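Local coordinates for protein triphenylmethane reductase (PDB 2JL1) that binds NADP and probably uses its reduced form to reduce triphenylmethane dyes, as a Rossmann-fold oxidoreductase of the NmrA-like family, at residues A[3-8]-A[71-76]; A[52-57]-A[84-89]; A[160-165]-A[222-227]. All coordinates share one frame; numbering follows the deposited sequence.

Contact 1 (A[3-8]-A[71-76]); sequences IAVTGA and LFISGP. With NAP (NADP nicotinamide-adenine-dinucleotide phosphate), chain B.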
loop_
_atom_site.group_PDB
_atom_site.type_symbol
_atom_site.label_atom_id
_atom_site.label_comp_id
_atom_site.label_asym_id
_atom_site.label_seq_id
_atom_site.Cartn_x
_atom_site.Cartn_y
_atom_site.Cartn_z
ATOM N N ILE A 3 -5.352 -21.353 14.514
ATOM C CA ILE A 3 -4.266 -20.653 13.833
ATOM C C ILE A 3 -4.235 -21.206 12.405
ATOM O O ILE A 3 -4.143 -22.414 12.209
ATOM C CB ILE A 3 -2.920 -20.881 14.542
ATOM C CG1 ILE A 3 -2.986 -20.387 15.996
ATOM C CG2 ILE A 3 -1.772 -20.206 13.748
ATOM C CD1 ILE A 3 -1.847 -20.884 16.891
ATOM N N ALA A 4 -4.377 -20.322 11.425
ATOM C CA ALA A 4 -4.377 -20.699 10.025
ATOM C C ALA A 4 -3.131 -20.133 9.374
ATOM O O ALA A 4 -2.692 -19.026 9.719
ATOM C CB ALA A 4 -5.602 -20.170 9.334
ATOM N N VAL A 5 -2.569 -20.896 8.447
ATOM C CA VAL A 5 -1.314 -20.532 7.776
ATOM C C VAL A 5 -1.576 -20.644 6.298
ATOM O O VAL A 5 -1.871 -21.742 5.800
ATOM C CB VAL A 5 -0.175 -21.501 8.174
ATOM C CG1 VAL A 5 1.165 -21.141 7.496
ATOM C CG2 VAL A 5 0.000 -21.555 9.696
ATOM N N THR A 6 -1.494 -19.525 5.587
ATOM C CA THR A 6 -1.547 -19.557 4.118
ATOM C C THR A 6 -0.173 -19.967 3.577
ATOM O O THR A 6 0.780 -19.998 4.330
ATOM C CB THR A 6 -2.042 -18.220 3.514
ATOM O OG1 THR A 6 -0.970 -17.259 3.499
ATOM C CG2 THR A 6 -3.221 -17.681 4.333
ATOM N N GLY A 7 -0.055 -20.274 2.284
ATOM C CA GLY A 7 1.223 -20.804 1.758
ATOM C C GLY A 7 1.747 -22.068 2.469
ATOM O O GLY A 7 2.965 -22.358 2.473
ATOM N N ALA A 8 0.821 -22.840 3.038
ATOM C CA ALA A 8 1.178 -23.955 3.941
ATOM C C ALA A 8 1.996 -25.102 3.334
ATOM O O ALA A 8 2.690 -25.798 4.076
ATOM C CB ALA A 8 -0.048 -24.499 4.656
ATOM N N LEU A 71 -1.940 -16.387 9.800
ATOM C CA LEU A 71 -0.602 -16.047 9.281
ATOM C C LEU A 71 -0.701 -15.975 7.760
ATOM O O LEU A 71 -0.849 -16.995 7.076
ATOM C CB LEU A 71 0.476 -17.024 9.745
ATOM C CG LEU A 71 1.878 -16.713 9.157
ATOM C CD1 LEU A 71 2.440 -15.358 9.685
ATOM C CD2 LEU A 71 2.851 -17.835 9.416
ATOM N N PHE A 72 -0.632 -14.745 7.256
ATOM C CA PHE A 72 -0.723 -14.441 5.853
ATOM C C PHE A 72 0.737 -14.456 5.352
ATOM O O PHE A 72 1.509 -13.556 5.652
ATOM C CB PHE A 72 -1.390 -13.063 5.728
ATOM C CG PHE A 72 -1.400 -12.480 4.333
ATOM C CD1 PHE A 72 -1.005 -13.237 3.225
ATOM C CD2 PHE A 72 -1.827 -11.171 4.133
ATOM C CE1 PHE A 72 -0.996 -12.688 1.942
ATOM C CE2 PHE A 72 -1.846 -10.626 2.845
ATOM C CZ PHE A 72 -1.401 -11.403 1.754
ATOM N N ILE A 73 1.125 -15.521 4.653
ATOM C CA ILE A 73 2.468 -15.613 4.079
ATOM C C ILE A 73 2.354 -15.064 2.672
ATOM O O ILE A 73 1.462 -15.465 1.938
ATOM C CB ILE A 73 3.001 -17.075 4.083
ATOM C CG1 ILE A 73 3.203 -17.567 5.533
ATOM C CG2 ILE A 73 4.282 -17.208 3.184
ATOM C CD1 ILE A 73 3.710 -19.007 5.640
ATOM N N SER A 74 3.256 -14.150 2.282
ATOM C CA SER A 74 3.135 -13.466 0.996
ATOM C C SER A 74 3.205 -14.435 -0.182
ATOM O O SER A 74 3.808 -15.497 -0.078
ATOM C CB SER A 74 4.192 -12.348 0.851
ATOM O OG SER A 74 5.493 -12.808 1.207
ATOM N N GLY A 75 2.579 -14.074 -1.300
ATOM C CA GLY A 75 2.609 -14.931 -2.481
ATOM C C GLY A 75 3.966 -14.935 -3.172
ATOM O O GLY A 75 4.802 -14.093 -2.870
ATOM N N PRO A 76 4.206 -15.919 -4.079
ATOM C CA PRO A 76 5.407 -15.947 -4.916
ATOM C C PRO A 76 5.413 -14.703 -5.775
ATOM O O PRO A 76 4.355 -14.203 -6.132
ATOM C CB PRO A 76 5.202 -17.182 -5.792
ATOM C CG PRO A 76 4.278 -18.065 -4.992
ATOM C CD PRO A 76 3.336 -17.081 -4.336
HETATM P PA NAP B . 7.538 -20.985 -1.674
HETATM O O1A NAP B . 7.838 -20.693 -3.102
HETATM O O2A NAP B . 8.076 -22.265 -1.166
HETATM O O5B NAP B . 5.971 -20.923 -1.385
HETATM C C5B NAP B . 5.091 -19.991 -1.974
HETATM C C4B NAP B . 3.708 -20.447 -1.535
HETATM O O4B NAP B . 2.700 -19.595 -2.066
HETATM C C3B NAP B . 3.462 -21.858 -2.069
HETATM O O3B NAP B . 2.933 -22.661 -1.046
HETATM C C2B NAP B . 2.419 -21.666 -3.134
HETATM O O2B NAP B . 1.517 -22.726 -3.144
HETATM C C1B NAP B . 1.708 -20.425 -2.636
HETATM N N9A NAP B . 0.951 -19.814 -3.737
HETATM C C8A NAP B . 1.400 -19.456 -4.978
HETATM N N7A NAP B . 0.354 -18.939 -5.665
HETATM C C5A NAP B . -0.749 -18.991 -4.882
HETATM C C6A NAP B . -2.075 -18.609 -5.087
HETATM N N6A NAP B . -2.467 -18.080 -6.243
HETATM N N1A NAP B . -2.986 -18.788 -4.071
HETATM C C2A NAP B . -2.597 -19.348 -2.874
HETATM N N3A NAP B . -1.287 -19.717 -2.671
HETATM C C4A NAP B . -0.383 -19.544 -3.668
HETATM O O3 NAP B . 8.130 -19.744 -0.808
HETATM P PN NAP B . 8.880 -19.725 0.617
HETATM O O1N NAP B . 8.066 -20.534 1.538
HETATM O O2N NAP B . 10.317 -20.056 0.411
HETATM O O5D NAP B . 8.700 -18.155 1.067
HETATM C C5D NAP B . 7.409 -17.651 1.382
HETATM C C4D NAP B . 7.109 -16.272 0.785
HETATM O O4D NAP B . 8.147 -15.373 1.137
HETATM C C3D NAP B . 7.064 -16.281 -0.745
HETATM O O3D NAP B . 5.786 -16.486 -1.293
HETATM C C2D NAP B . 7.625 -14.930 -1.148
HETATM O O2D NAP B . 6.655 -13.911 -1.270
HETATM C C1D NAP B . 8.508 -14.568 0.026
HETATM N N1N NAP B . 9.912 -14.740 -0.385
HETATM C C2N NAP B . 10.861 -14.221 0.437
HETATM C C3N NAP B . 12.180 -14.303 0.096
HETATM C C7N NAP B . 13.212 -13.728 0.968
HETATM O O7N NAP B . 14.565 -13.978 0.596
HETATM N N7N NAP B . 12.802 -12.989 2.006
HETATM C C4N NAP B . 12.567 -15.016 -1.059
HETATM C C5N NAP B . 11.604 -15.618 -1.831
HETATM C C6N NAP B . 10.255 -15.426 -1.513
HETATM P P2B NAP B . 1.686 -23.982 -4.144
HETATM O O1X NAP B . 2.369 -25.089 -3.364
HETATM O O2X NAP B . 2.523 -23.640 -5.365
HETATM O O3X NAP B . 0.276 -24.360 -4.548
#

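Contact 2 (A[52-57]-A[84-89]); sequences GDYNQP and IVQHAN. With NAP (NADP nicotinamide-adenine-dinucleotide phosphate), chain B.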
loop_
_atom_site.group_PDB
_atom_site.type_symbol
_atom_site.label_atom_id
_atom_site.label_comp_id
_atom_site.label_asym_id
_atom_site.label_seq_id
_atom_site.Cartn_x
_atom_site.Cartn_y
_atom_site.Cartn_z
ATOM N N GLY A 52 -7.607 -22.412 -0.320
ATOM C CA GLY A 52 -7.656 -20.957 -0.340
ATOM C C GLY A 52 -6.703 -20.526 -1.423
ATOM O O GLY A 52 -5.501 -20.751 -1.313
ATOM N N ASP A 53 -7.254 -19.944 -2.483
ATOM C CA ASP A 53 -6.460 -19.467 -3.604
ATOM C C ASP A 53 -6.570 -17.937 -3.686
ATOM O O ASP A 53 -7.684 -17.415 -3.798
ATOM C CB ASP A 53 -6.975 -20.129 -4.889
ATOM C CG ASP A 53 -6.112 -19.807 -6.113
ATOM O OD1 ASP A 53 -5.479 -18.721 -6.165
ATOM O OD2 ASP A 53 -6.081 -20.654 -7.026
ATOM N N TYR A 54 -5.429 -17.228 -3.643
ATOM C CA TYR A 54 -5.414 -15.740 -3.615
ATOM C C TYR A 54 -6.044 -15.108 -4.854
ATOM O O TYR A 54 -6.367 -13.935 -4.857
ATOM C CB TYR A 54 -4.004 -15.158 -3.453
ATOM C CG TYR A 54 -3.164 -15.736 -2.355
ATOM C CD1 TYR A 54 -3.744 -16.329 -1.220
ATOM C CD2 TYR A 54 -1.774 -15.695 -2.448
ATOM C CE1 TYR A 54 -2.956 -16.876 -0.222
ATOM C CE2 TYR A 54 -0.969 -16.215 -1.452
ATOM C CZ TYR A 54 -1.558 -16.816 -0.348
ATOM O OH TYR A 54 -0.746 -17.327 0.629
ATOM N N ASN A 55 -6.191 -15.908 -5.902
ATOM C CA ASN A 55 -6.881 -15.493 -7.119
ATOM C C ASN A 55 -8.405 -15.652 -7.020
ATOM O O ASN A 55 -9.137 -15.209 -7.915
ATOM C CB ASN A 55 -6.357 -16.307 -8.306
ATOM C CG ASN A 55 -4.902 -16.022 -8.614
ATOM O OD1 ASN A 55 -4.125 -16.935 -8.900
ATOM N ND2 ASN A 55 -4.527 -14.750 -8.561
ATOM N N GLN A 56 -8.876 -16.273 -5.940
ATOM C CA GLN A 56 -10.288 -16.641 -5.800
ATOM C C GLN A 56 -10.895 -16.146 -4.480
ATOM O O GLN A 56 -10.907 -16.873 -3.488
ATOM C CB GLN A 56 -10.460 -18.168 -5.940
ATOM C CG GLN A 56 -9.991 -18.753 -7.301
ATOM C CD GLN A 56 -9.971 -20.288 -7.349
ATOM O OE1 GLN A 56 -9.170 -20.884 -8.078
ATOM N NE2 GLN A 56 -10.845 -20.931 -6.577
ATOM N N PRO A 57 -11.404 -14.899 -4.467
ATOM C CA PRO A 57 -12.007 -14.281 -3.273
ATOM C C PRO A 57 -13.001 -15.166 -2.500
ATOM O O PRO A 57 -12.996 -15.169 -1.260
ATOM C CB PRO A 57 -12.710 -13.049 -3.852
ATOM C CG PRO A 57 -11.824 -12.659 -4.997
ATOM C CD PRO A 57 -11.403 -13.968 -5.614
ATOM N N ILE A 84 -0.067 -7.481 -5.671
ATOM C CA ILE A 84 -0.849 -6.472 -4.928
ATOM C C ILE A 84 -2.345 -6.801 -4.926
ATOM O O ILE A 84 -2.992 -6.785 -3.855
ATOM C CB ILE A 84 -0.545 -5.062 -5.466
ATOM C CG1 ILE A 84 0.904 -4.712 -5.051
ATOM C CG2 ILE A 84 -1.632 -4.023 -5.052
ATOM C CD1 ILE A 84 1.164 -3.302 -4.768
ATOM N N VAL A 85 -2.885 -7.101 -6.113
ATOM C CA VAL A 85 -4.284 -7.559 -6.258
ATOM C C VAL A 85 -4.542 -8.798 -5.412
ATOM O O VAL A 85 -5.533 -8.859 -4.700
ATOM C CB VAL A 85 -4.699 -7.854 -7.749
ATOM C CG1 VAL A 85 -6.175 -8.250 -7.833
ATOM C CG2 VAL A 85 -4.472 -6.637 -8.619
ATOM N N GLN A 86 -3.654 -9.791 -5.494
ATOM C CA GLN A 86 -3.843 -11.035 -4.730
ATOM C C GLN A 86 -3.852 -10.748 -3.237
ATOM O O GLN A 86 -4.745 -11.196 -2.500
ATOM C CB GLN A 86 -2.746 -12.046 -5.062
ATOM C CG GLN A 86 -2.872 -12.640 -6.472
ATOM C CD GLN A 86 -1.734 -13.576 -6.801
ATOM O OE1 GLN A 86 -0.693 -13.563 -6.140
ATOM N NE2 GLN A 86 -1.920 -14.400 -7.825
ATOM N N HIS A 87 -2.861 -9.977 -2.799
ATOM C CA HIS A 87 -2.759 -9.588 -1.397
ATOM C C HIS A 87 -3.969 -8.771 -0.966
ATOM O O HIS A 87 -4.464 -8.952 0.126
ATOM C CB HIS A 87 -1.458 -8.814 -1.146
ATOM C CG HIS A 87 -0.225 -9.677 -1.113
ATOM N ND1 HIS A 87 0.951 -9.263 -0.534
ATOM C CD2 HIS A 87 0.007 -10.932 -1.577
ATOM C CE1 HIS A 87 1.856 -10.225 -0.637
ATOM N NE2 HIS A 87 1.304 -11.251 -1.256
ATOM N N ALA A 88 -4.453 -7.870 -1.816
ATOM C CA ALA A 88 -5.639 -7.086 -1.459
ATOM C C ALA A 88 -6.870 -7.981 -1.263
ATOM O O ALA A 88 -7.655 -7.746 -0.349
ATOM C CB ALA A 88 -5.927 -5.992 -2.476
ATOM N N ASN A 89 -7.024 -8.996 -2.121
ATOM C CA ASN A 89 -8.084 -10.003 -1.966
ATOM C C ASN A 89 -7.969 -10.746 -0.643
ATOM O O ASN A 89 -8.986 -11.005 0.008
ATOM C CB ASN A 89 -8.046 -11.057 -3.083
ATOM C CG ASN A 89 -8.440 -10.522 -4.439
ATOM O OD1 ASN A 89 -9.143 -9.511 -4.575
ATOM N ND2 ASN A 89 -7.995 -11.242 -5.485
HETATM P PA NAP B . 7.538 -20.985 -1.674
HETATM O O1A NAP B . 7.838 -20.693 -3.102
HETATM O O2A NAP B . 8.076 -22.265 -1.166
HETATM O O5B NAP B . 5.971 -20.923 -1.385
HETATM C C5B NAP B . 5.091 -19.991 -1.974
HETATM C C4B NAP B . 3.708 -20.447 -1.535
HETATM O O4B NAP B . 2.700 -19.595 -2.066
HETATM C C3B NAP B . 3.462 -21.858 -2.069
HETATM O O3B NAP B . 2.933 -22.661 -1.046
HETATM C C2B NAP B . 2.419 -21.666 -3.134
HETATM O O2B NAP B . 1.517 -22.726 -3.144
HETATM C C1B NAP B . 1.708 -20.425 -2.636
HETATM N N9A NAP B . 0.951 -19.814 -3.737
HETATM C C8A NAP B . 1.400 -19.456 -4.978
HETATM N N7A NAP B . 0.354 -18.939 -5.665
HETATM C C5A NAP B . -0.749 -18.991 -4.882
HETATM C C6A NAP B . -2.075 -18.609 -5.087
HETATM N N6A NAP B . -2.467 -18.080 -6.243
HETATM N N1A NAP B . -2.986 -18.788 -4.071
HETATM C C2A NAP B . -2.597 -19.348 -2.874
HETATM N N3A NAP B . -1.287 -19.717 -2.671
HETATM C C4A NAP B . -0.383 -19.544 -3.668
HETATM O O3 NAP B . 8.130 -19.744 -0.808
HETATM P PN NAP B . 8.880 -19.725 0.617
HETATM O O1N NAP B . 8.066 -20.534 1.538
HETATM O O2N NAP B . 10.317 -20.056 0.411
HETATM O O5D NAP B . 8.700 -18.155 1.067
HETATM C C5D NAP B . 7.409 -17.651 1.382
HETATM C C4D NAP B . 7.109 -16.272 0.785
HETATM O O4D NAP B . 8.147 -15.373 1.137
HETATM C C3D NAP B . 7.064 -16.281 -0.745
HETATM O O3D NAP B . 5.786 -16.486 -1.293
HETATM C C2D NAP B . 7.625 -14.930 -1.148
HETATM O O2D NAP B . 6.655 -13.911 -1.270
HETATM C C1D NAP B . 8.508 -14.568 0.026
HETATM N N1N NAP B . 9.912 -14.740 -0.385
HETATM C C2N NAP B . 10.861 -14.221 0.437
HETATM C C3N NAP B . 12.180 -14.303 0.096
HETATM C C7N NAP B . 13.212 -13.728 0.968
HETATM O O7N NAP B . 14.565 -13.978 0.596
HETATM N N7N NAP B . 12.802 -12.989 2.006
HETATM C C4N NAP B . 12.567 -15.016 -1.059
HETATM C C5N NAP B . 11.604 -15.618 -1.831
HETATM C C6N NAP B . 10.255 -15.426 -1.513
HETATM P P2B NAP B . 1.686 -23.982 -4.144
HETATM O O1X NAP B . 2.369 -25.089 -3.364
HETATM O O2X NAP B . 2.523 -23.640 -5.365
HETATM O O3X NAP B . 0.276 -24.360 -4.548
#

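Contact 3 (A[160-165]-A[222-227]); sequences AIVTNA and VHQPVS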
loop_
_atom_site.group_PDB
_atom_site.type_symbol
_atom_site.label_atom_id
_atom_site.label_comp_id
_atom_site.label_asym_id
_atom_site.label_seq_id
_atom_site.Cartn_x
_atom_site.Cartn_y
_atom_site.Cartn_z
ATOM N N ALA A 160 35.288 -21.560 -6.596
ATOM C CA ALA A 160 34.841 -20.162 -6.614
ATOM C C ALA A 160 33.349 -19.987 -6.364
ATOM O O ALA A 160 32.531 -20.721 -6.908
ATOM C CB ALA A 160 35.191 -19.496 -7.924
ATOM N N ILE A 161 33.019 -18.993 -5.551
ATOM C CA ILE A 161 31.665 -18.449 -5.476
ATOM C C ILE A 161 31.703 -17.177 -6.317
ATOM O O ILE A 161 32.483 -16.276 -6.018
ATOM C CB ILE A 161 31.271 -18.070 -4.029
ATOM C CG1 ILE A 161 31.236 -19.311 -3.132
ATOM C CG2 ILE A 161 29.921 -17.371 -4.006
ATOM C CD1 ILE A 161 31.036 -18.986 -1.617
ATOM N N VAL A 162 30.881 -17.122 -7.371
ATOM C CA VAL A 162 30.863 -15.995 -8.311
ATOM C C VAL A 162 29.599 -15.150 -8.073
ATOM O O VAL A 162 28.466 -15.665 -8.151
ATOM C CB VAL A 162 30.947 -16.500 -9.802
ATOM C CG1 VAL A 162 30.953 -15.339 -10.796
ATOM C CG2 VAL A 162 32.187 -17.333 -10.017
ATOM N N THR A 163 29.784 -13.883 -7.700
ATOM C CA THR A 163 28.655 -12.973 -7.467
ATOM C C THR A 163 29.002 -11.591 -7.948
ATOM O O THR A 163 30.163 -11.259 -8.070
ATOM C CB THR A 163 28.366 -12.765 -5.947
ATOM O OG1 THR A 163 29.297 -11.815 -5.415
ATOM C CG2 THR A 163 28.474 -14.049 -5.171
ATOM N N ASN A 164 27.990 -10.755 -8.151
ATOM C CA ASN A 164 28.239 -9.324 -8.317
ATOM C C ASN A 164 27.869 -8.511 -7.069
ATOM O O ASN A 164 27.501 -7.345 -7.188
ATOM C CB ASN A 164 27.512 -8.778 -9.561
ATOM C CG ASN A 164 26.033 -9.121 -9.575
ATOM O OD1 ASN A 164 25.659 -10.274 -9.383
ATOM N ND2 ASN A 164 25.182 -8.122 -9.813
ATOM N N ALA A 165 28.036 -9.106 -5.881
ATOM C CA ALA A 165 27.675 -8.464 -4.605
ATOM C C ALA A 165 28.777 -7.620 -3.982
ATOM O O ALA A 165 28.539 -6.915 -3.003
ATOM C CB ALA A 165 27.217 -9.515 -3.590
ATOM N N VAL A 222 37.393 -19.320 -3.393
ATOM C CA VAL A 222 37.462 -17.857 -3.314
ATOM C C VAL A 222 36.117 -17.231 -3.704
ATOM O O VAL A 222 35.307 -17.850 -4.397
ATOM C CB VAL A 222 38.610 -17.246 -4.196
ATOM C CG1 VAL A 222 39.973 -17.831 -3.817
ATOM C CG2 VAL A 222 38.350 -17.453 -5.664
ATOM N N HIS A 223 35.852 -16.022 -3.226
ATOM C CA HIS A 223 34.771 -15.240 -3.785
ATOM C C HIS A 223 35.352 -14.479 -4.972
ATOM O O HIS A 223 36.302 -13.728 -4.814
ATOM C CB HIS A 223 34.216 -14.281 -2.750
ATOM C CG HIS A 223 33.187 -13.329 -3.286
ATOM N ND1 HIS A 223 33.101 -12.021 -2.859
ATOM C CD2 HIS A 223 32.220 -13.484 -4.217
ATOM C CE1 HIS A 223 32.119 -11.413 -3.498
ATOM N NE2 HIS A 223 31.564 -12.281 -4.323
ATOM N N GLN A 224 34.759 -14.685 -6.145
ATOM C CA GLN A 224 35.188 -14.087 -7.399
ATOM C C GLN A 224 34.151 -13.037 -7.795
ATOM O O GLN A 224 33.047 -13.377 -8.196
ATOM C CB GLN A 224 35.304 -15.187 -8.475
ATOM C CG GLN A 224 35.870 -14.751 -9.816
ATOM C CD GLN A 224 35.878 -15.890 -10.845
ATOM O OE1 GLN A 224 36.209 -17.036 -10.521
ATOM N NE2 GLN A 224 35.510 -15.572 -12.092
ATOM N N PRO A 225 34.515 -11.740 -7.671
ATOM C CA PRO A 225 33.568 -10.645 -7.859
ATOM C C PRO A 225 33.498 -10.296 -9.344
ATOM O O PRO A 225 34.535 -10.214 -10.011
ATOM C CB PRO A 225 34.203 -9.517 -7.028
ATOM C CG PRO A 225 35.726 -9.751 -7.233
ATOM C CD PRO A 225 35.886 -11.251 -7.378
ATOM N N VAL A 226 32.292 -10.182 -9.885
ATOM C CA VAL A 226 32.130 -9.848 -11.314
ATOM C C VAL A 226 31.099 -8.748 -11.453
ATOM O O VAL A 226 30.480 -8.374 -10.471
ATOM C CB VAL A 226 31.718 -11.078 -12.190
ATOM C CG1 VAL A 226 32.827 -12.141 -12.211
ATOM C CG2 VAL A 226 30.405 -11.677 -11.717
ATOM N N SER A 227 30.916 -8.236 -12.674
ATOM C CA SER A 227 29.860 -7.275 -12.952
ATOM C C SER A 227 28.468 -7.926 -12.987
ATOM O O SER A 227 28.341 -9.143 -13.123
ATOM C CB SER A 227 30.146 -6.548 -14.272
ATOM O OG SER A 227 29.890 -7.366 -15.410
#

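Contact 1 (A[3-8]-A[71-76])
Thr6 OG1 has two hydrogen-bond partners: Ile73 N donates to it at 3.0 Å, with an N-H...O angle of 153°, and the hydroxyl of Tyr54 shares a second hydrogen bond with it. The hydroxyl reaches Ile73 because OG1 stands between the backbone N and the carbonyl carbon of Thr6 (chi1 79°). Here, one step beyond the Val5-Leu71 bridge, a side-chain oxygen receives the N-H of Ile73. OG1 also lies near the plane of the Phe72 ring, at its edge, 4.0 Å from CD1. Before this point the two segments run as parallel strands with Val5 facing Leu71. Leu71 N bonds to Ala4 O at 2.7 Å, and Thr6 N returns a bond to Leu71 O at 3.0 Å, so one peptide unit on either side of Val5 is tied to the same residue. On the face carrying Val5 and Leu71 these two side chains lie side by side and point the same way. CG1 of Val5, anti to its backbone N, meets Ile73 CD1 at 3.8 Å, and that methyl also rests against Thr6 O. The other branch of Ile73, CG2, touches NAP C5D at 3.6 Å. Beyond it Ser74 O accepts a hydrogen bond from O3D of the nicotinamide ribose. The strand ends thus open into the NADP site, as expected of a Rossmann fold, whose dinucleotide binds at the carboxyl edge of the parallel sheet. Strand 29-33 flanks strand 3-5, and strand 101-107 flanks strand 69-72. Helix 11-20 packs on Val5 and Leu71, whereas Phe72 faces helix 80-96.

Contact 2 (A[52-57]-A[84-89])
Tyr54 CB and Gln86 CB meet at 3.7 Å, where the loop 52-57 meets one side of helix 80-96. This is the tight part of the contact. Tyr54 O is held just beyond it by Asn89 ND2, at 3.2 Å in a nearly straight bond (174°) that lies in the Asn89 amide plane. The Tyr54 ring is turned to the adenine: NAP C2A sits 3.4 Å above the ring plane, over its centre, while Tyr54 OH is bonded to Thr6. The more exposed side is looser, and there Pro57 CG only brushes Asn89 CG at 4.0 Å. The side chains of Asn55 and Gln86 cross, with their amide planes 54° apart. Asp53 OD1 closes an Asx turn by accepting from Asn55 N at 2.9 Å, from above the carboxylate plane, within the type I turn from Asp53 to Gln56. The same OD1 accepts from NAP N6A, and Tyr54 N donates to N1A at 2.9 Å. A backbone N-H and an acidic side chain reading the adenine edge in this way, in the loop after strand 48-51, are characteristic of the adenine pocket of Rossmann-fold NADP-binding enzymes.

Contact 3 (A[160-165]-A[222-227])
Thr163 and His223 cross at about a right angle on the face they share with Ile161, with a hydrogen bond of 2.6 Å between Thr163 OG1 and His223 NE2. The threonine oxygen lies in the imidazole plane at the ring edge, as does Ile161 O, which is 3.3 Å from His223 CD2. The bonds of ND1 to Asp207 and of NE2 to Thr163 probably fix the rotation of the His223 ring. Thr163 OG1 also accepts from Ala165 N at 3.0 Å, closing an ST turn where the strand ends. On the face of Ala160 and Val162 the contacts are van der Waals. Gln224 runs alongside Val162, pointing the same way, with Gln224 CD 4.0 Å from Val162 CG2, whereas Val226 CG2 meets Val162 CG1 obliquely at 3.8 Å. Between the strands the backbone bonds run in turn from Ile161 N to Val222 O, from Gln224 N to Ile161 O, weakly from Thr163 N to Gln224 O, and from Val226 N to Thr163 O. Helices 206-217 and 242-256 touch the face of Ile161 and Thr163. The arrangement is a two-stranded parallel sheet, separate from the seven-stranded Rossmann sheet and distant from the NADP site.

Overall arrangement
From the N terminus, segment 3-8 opens contact 1, and 71-76 closes it after 62 intervening residues. Contact 2 opens inside that loop, at 52-57, and closes beyond it on helix 80-96, so the two contacts cross along the chain. They also touch in space, with centres 12 Å apart, Gly75 N probably bonded to His87 NE2, and NADP lying against both. Together they tie the middle of the seven-stranded sheet to its adenine loop and a flanking helix. Contact 3 follows in series: 160-165 and 222-227 close a later loop on the opposite side of the chain's centre, about 34 Å from contact 1 between centres, joining the small second sheet.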